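Local coordinates for protein membrane-bound lytic murein transglycosylase (Agrobacterium tumefaciens, PDB 2PNW) that probably cleaves the glycan strands of bacterial peptidoglycan as a lytic transglycosylase of the MltA family, remodelling the cell wall, at residues E226-R238 against E344-A356. Numbering follows the deposited sequence. Where two conformers were deposited one is given.
Sequences ELDPKTISMQTIR and EAGELAGTVRNEA
Gln235 reaches from the first turn of helix 234-243 to the last turn of helix 343-350. Its CB leads to CG, set beside the residue's own backbone N and opposite the carbonyl carbon (chi1 -73°), and Gln235 CG passes 3.7 Å from Glu347 OE1. There the chain bends (chi2 92°), turning the amide against the other helix. Gln235 OE1 rests 3.4 Å from Gly350 CA, where the absence of a side chain lets it come so near, with Thr351 CG2 on its flank. Gln235 NE2 gives two hydrogen bonds: one to Glu347 O at 3.1 Å, on a lone pair of that carbonyl and nearly in the amide plane, and one to Glu347 OE1 at 3.2 Å, which it meets from above a carboxylate turned 86° from the amide. Next door, Met234 N donates to Gly350 O at 3.0 Å, while Ser233 CB packs against the same oxygen. Ser233 and Thr236 form a capping box that starts the helix. At the far end of the contact Arg353 NH2 meets Ile232 O at 3.3 Å, in the carbonyl plane on a lone pair, though the oxygen is tilted from the guanidinium plane; NE adds a weak second bond, and Ile232 CG2 lies over one guanidinium face. This is the start of one helix, capping box included, docked by polar bonds on the end of another, and it joins the MltA-specific insert to the 3D (double-psi beta-barrel type) region across a solvent-accessible seam.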
loop_
_atom_site.group_PDB
_atom_site.type_symbol
_atom_site.label_atom_id
_atom_site.label_comp_id
_atom_site.label_asym_id
_atom_site.label_seq_id
_atom_site.Cartn_x
_atom_site.Cartn_y
_atom_site.Cartn_z
ATOM N N GLU A 226 4.842 5.604 -25.722
ATOM C CA GLU A 226 6.114 6.184 -25.232
ATOM C C GLU A 226 7.064 5.154 -24.624
ATOM O O GLU A 226 8.294 5.338 -24.629
ATOM C CB GLU A 226 5.874 7.297 -24.214
ATOM C CG GLU A 226 4.927 8.398 -24.659
ATOM C CD GLU A 226 5.507 9.302 -25.736
ATOM O OE1 GLU A 226 6.711 9.179 -26.084
ATOM O OE2 GLU A 226 4.743 10.155 -26.213
ATOM N N LEU A 227 6.501 4.085 -24.076
ATOM C CA LEU A 227 7.295 3.053 -23.454
ATOM C C LEU A 227 6.893 1.690 -24.001
ATOM O O LEU A 227 5.773 1.497 -24.469
ATOM C CB LEU A 227 7.150 3.099 -21.918
ATOM C CG LEU A 227 7.657 4.370 -21.199
ATOM C CD1 LEU A 227 7.165 4.408 -19.757
ATOM C CD2 LEU A 227 9.168 4.440 -21.222
ATOM N N ASP A 228 7.835 0.757 -23.924
ATOM C CA ASP A 228 7.652 -0.626 -24.368
ATOM C C ASP A 228 6.985 -1.458 -23.269
ATOM O O ASP A 228 7.523 -1.551 -22.165
ATOM C CB ASP A 228 9.042 -1.185 -24.699
ATOM C CG ASP A 228 9.018 -2.608 -25.268
ATOM O OD1 ASP A 228 7.953 -3.269 -25.326
ATOM O OD2 ASP A 228 10.114 -3.065 -25.656
ATOM N N PRO A 229 5.819 -2.080 -23.560
ATOM C CA PRO A 229 5.190 -2.907 -22.520
ATOM C C PRO A 229 6.053 -4.070 -22.030
ATOM O O PRO A 229 5.864 -4.541 -20.910
ATOM C CB PRO A 229 3.909 -3.428 -23.191
ATOM C CG PRO A 229 4.116 -3.233 -24.658
ATOM C CD PRO A 229 5.004 -2.036 -24.794
ATOM N N LYS A 230 6.994 -4.527 -22.853
ATOM C CA LYS A 230 7.878 -5.626 -22.448
ATOM C C LYS A 230 8.906 -5.227 -21.388
ATOM O O LYS A 230 9.420 -6.083 -20.654
ATOM C CB LYS A 230 8.568 -6.243 -23.665
ATOM C CG LYS A 230 7.637 -7.145 -24.490
ATOM C CD LYS A 230 8.410 -7.883 -25.583
ATOM C CE LYS A 230 7.704 -9.163 -26.014
ATOM N NZ LYS A 230 6.618 -8.935 -27.025
ATOM N N THR A 231 9.196 -3.934 -21.288
ATOM C CA THR A 231 10.247 -3.485 -20.378
ATOM C C THR A 231 9.775 -2.501 -19.323
ATOM O O THR A 231 10.572 -2.107 -18.464
ATOM C CB THR A 231 11.408 -2.803 -21.130
ATOM O OG1 THR A 231 10.897 -1.700 -21.882
ATOM C CG2 THR A 231 12.112 -3.788 -22.065
ATOM N N ILE A 232 8.512 -2.072 -19.387
ATOM C CA ILE A 232 8.088 -0.986 -18.493
ATOM C C ILE A 232 8.361 -1.358 -17.036
ATOM O O ILE A 232 8.137 -2.504 -16.627
ATOM C CB ILE A 232 6.611 -0.526 -18.729
ATOM C CG1 ILE A 232 6.304 0.717 -17.888
ATOM C CG2 ILE A 232 5.609 -1.672 -18.484
ATOM C CD1 ILE A 232 5.101 1.477 -18.336
ATOM N N SER A 233 8.893 -0.392 -16.283
ATOM C CA SER A 233 9.169 -0.529 -14.847
ATOM C C SER A 233 9.193 0.867 -14.244
ATOM O O SER A 233 9.218 1.854 -14.993
ATOM C CB SER A 233 10.554 -1.150 -14.652
ATOM O OG SER A 233 11.540 -0.332 -15.271
ATOM N N MET A 234 9.216 0.984 -12.905
ATOM C CA MET A 234 9.410 2.299 -12.279
ATOM C C MET A 234 10.618 3.005 -12.899
ATOM O O MET A 234 10.588 4.216 -13.173
ATOM C CB MET A 234 9.597 2.186 -10.754
ATOM C CG MET A 234 10.100 3.477 -10.124
ATOM S SD MET A 234 10.232 3.563 -8.307
ATOM C CE MET A 234 11.958 3.334 -7.975
ATOM N N GLN A 235 11.692 2.244 -13.108
ATOM C CA GLN A 235 12.951 2.795 -13.637
ATOM C C GLN A 235 12.785 3.398 -15.044
ATOM O O GLN A 235 13.260 4.502 -15.302
ATOM C CB GLN A 235 14.054 1.713 -13.650
ATOM C CG GLN A 235 14.615 1.354 -12.273
ATOM C CD GLN A 235 13.896 0.182 -11.587
ATOM O OE1 GLN A 235 12.731 -0.115 -11.872
ATOM N NE2 GLN A 235 14.608 -0.490 -10.674
ATOM N N THR A 236 12.105 2.698 -15.947
ATOM C CA THR A 236 11.944 3.246 -17.307
ATOM C C THR A 236 10.975 4.430 -17.358
ATOM O O THR A 236 11.128 5.336 -18.180
ATOM C CB THR A 236 11.543 2.187 -18.343
ATOM O OG1 THR A 236 10.215 1.702 -18.078
ATOM C CG2 THR A 236 12.519 1.005 -18.297
ATOM N N ILE A 237 9.979 4.416 -16.472
ATOM C CA ILE A 237 9.063 5.547 -16.347
ATOM C C ILE A 237 9.825 6.787 -15.863
ATOM O O ILE A 237 9.711 7.872 -16.437
ATOM C CB ILE A 237 7.871 5.217 -15.398
ATOM C CG1 ILE A 237 6.953 4.132 -16.013
ATOM C CG2 ILE A 237 7.039 6.489 -15.110
ATOM C CD1 ILE A 237 5.921 3.527 -14.977
ATOM N N ARG A 238 10.636 6.617 -14.819
ATOM C CA ARG A 238 11.445 7.720 -14.307
ATOM C C ARG A 238 12.446 8.220 -15.378
ATOM O O ARG A 238 12.656 9.423 -15.521
ATOM C CB ARG A 238 12.205 7.268 -13.076
ATOM C CG ARG A 238 11.362 7.184 -11.783
ATOM C CD ARG A 238 12.293 6.660 -10.666
ATOM N NE ARG A 238 11.648 6.474 -9.352
ATOM C CZ ARG A 238 11.507 7.425 -8.430
ATOM N NH1 ARG A 238 11.909 8.660 -8.675
ATOM N NH2 ARG A 238 10.977 7.131 -7.244
ATOM N N GLU A 344 17.684 0.966 -2.376
ATOM C CA GLU A 344 17.762 -0.403 -2.872
ATOM C C GLU A 344 16.398 -1.073 -2.840
ATOM O O GLU A 344 16.046 -1.820 -3.767
ATOM C CB GLU A 344 18.810 -1.238 -2.121
ATOM C CG GLU A 344 20.280 -0.698 -2.232
ATOM C CD GLU A 344 20.867 -0.613 -3.671
ATOM O OE1 GLU A 344 20.253 -1.104 -4.662
ATOM O OE2 GLU A 344 21.982 -0.047 -3.800
ATOM N N ALA A 345 15.612 -0.789 -1.797
ATOM C CA ALA A 345 14.241 -1.322 -1.731
ATOM C C ALA A 345 13.460 -0.875 -2.959
ATOM O O ALA A 345 12.706 -1.659 -3.548
ATOM C CB ALA A 345 13.521 -0.846 -0.445
ATOM N N GLY A 346 13.648 0.378 -3.348
ATOM C CA GLY A 346 12.976 0.921 -4.546
ATOM C C GLY A 346 13.414 0.248 -5.838
ATOM O O GLY A 346 12.612 -0.047 -6.726
ATOM N N GLU A 347 14.708 0.002 -5.942
ATOM C CA GLU A 347 15.231 -0.655 -7.138
ATOM C C GLU A 347 14.622 -2.049 -7.263
ATOM O O GLU A 347 14.202 -2.445 -8.343
ATOM C CB GLU A 347 16.767 -0.694 -7.112
ATOM C CG GLU A 347 17.408 0.701 -7.245
ATOM C CD GLU A 347 16.886 1.477 -8.441
ATOM O OE1 GLU A 347 17.158 1.069 -9.584
ATOM O OE2 GLU A 347 16.185 2.497 -8.246
ATOM N N LEU A 348 14.534 -2.760 -6.139
ATOM C CA LEU A 348 13.938 -4.093 -6.099
ATOM C C LEU A 348 12.473 -4.079 -6.480
ATOM O O LEU A 348 12.007 -4.917 -7.261
ATOM C CB LEU A 348 14.105 -4.695 -4.703
ATOM C CG LEU A 348 15.518 -5.113 -4.279
ATOM C CD1 LEU A 348 15.477 -5.567 -2.847
ATOM C CD2 LEU A 348 16.061 -6.218 -5.188
ATOM N N ALA A 349 11.739 -3.110 -5.939
ATOM C CA ALA A 349 10.310 -3.025 -6.171
ATOM C C ALA A 349 9.974 -2.674 -7.620
ATOM O O ALA A 349 8.959 -3.131 -8.159
ATOM C CB ALA A 349 9.699 -1.964 -5.216
ATOM N N GLY A 350 10.829 -1.851 -8.233
ATOM C CA GLY A 350 10.512 -1.185 -9.510
ATOM C C GLY A 350 10.224 -2.106 -10.686
ATOM O O GLY A 350 9.520 -1.707 -11.631
ATOM N N THR A 351 10.750 -3.332 -10.625
ATOM C CA THR A 351 10.599 -4.300 -11.704
ATOM C C THR A 351 9.642 -5.467 -11.382
ATOM O O THR A 351 9.438 -6.357 -12.220
ATOM C CB THR A 351 11.973 -4.852 -12.146
ATOM O OG1 THR A 351 12.622 -5.490 -11.031
ATOM C CG2 THR A 351 12.870 -3.723 -12.689
ATOM N N VAL A 352 9.049 -5.478 -10.183
ATOM C CA VAL A 352 8.138 -6.574 -9.823
ATOM C C VAL A 352 6.852 -6.416 -10.606
ATOM O O VAL A 352 6.188 -5.377 -10.539
ATOM C CB VAL A 352 7.829 -6.643 -8.281
ATOM C CG1 VAL A 352 6.833 -7.782 -7.977
ATOM C CG2 VAL A 352 9.109 -6.815 -7.498
ATOM N N ARG A 353 6.505 -7.458 -11.351
ATOM C CA ARG A 353 5.351 -7.444 -12.228
ATOM C C ARG A 353 5.203 -8.899 -12.670
ATOM O O ARG A 353 5.642 -9.280 -13.765
ATOM C CB ARG A 353 5.609 -6.469 -13.407
ATOM C CG ARG A 353 4.481 -6.318 -14.400
ATOM C CD ARG A 353 4.661 -5.109 -15.367
ATOM N NE ARG A 353 5.958 -5.045 -16.056
ATOM C CZ ARG A 353 6.301 -5.732 -17.158
ATOM N NH1 ARG A 353 5.457 -6.590 -17.732
ATOM N NH2 ARG A 353 7.511 -5.563 -17.690
ATOM N N ASN A 354 4.627 -9.730 -11.800
ATOM C CA ASN A 354 4.760 -11.187 -11.950
ATOM C C ASN A 354 3.474 -11.925 -11.646
ATOM O O ASN A 354 2.707 -11.527 -10.750
ATOM C CB ASN A 354 5.857 -11.763 -11.040
ATOM C CG ASN A 354 7.266 -11.317 -11.425
ATOM O OD1 ASN A 354 7.704 -10.225 -11.067
ATOM N ND2 ASN A 354 7.994 -12.182 -12.116
ATOM N N GLU A 355 3.243 -13.009 -12.382
ATOM C CA GLU A 355 2.145 -13.919 -12.075
ATOM C C GLU A 355 2.384 -14.560 -10.725
ATOM O O GLU A 355 3.533 -14.810 -10.344
ATOM C CB GLU A 355 2.051 -15.024 -13.131
ATOM C CG GLU A 355 1.334 -14.618 -14.378
ATOM C CD GLU A 355 1.253 -15.779 -15.369
ATOM O OE1 GLU A 355 0.548 -16.777 -15.077
ATOM O OE2 GLU A 355 1.908 -15.688 -16.427
ATOM N N ALA A 356 1.303 -14.821 -9.993
ATOM C CA ALA A 356 1.412 -15.407 -8.662
ATOM C C ALA A 356 0.190 -16.221 -8.311
ATOM O O ALA A 356 -0.901 -15.905 -8.752
ATOM C CB ALA A 356 1.623 -14.297 -7.598
#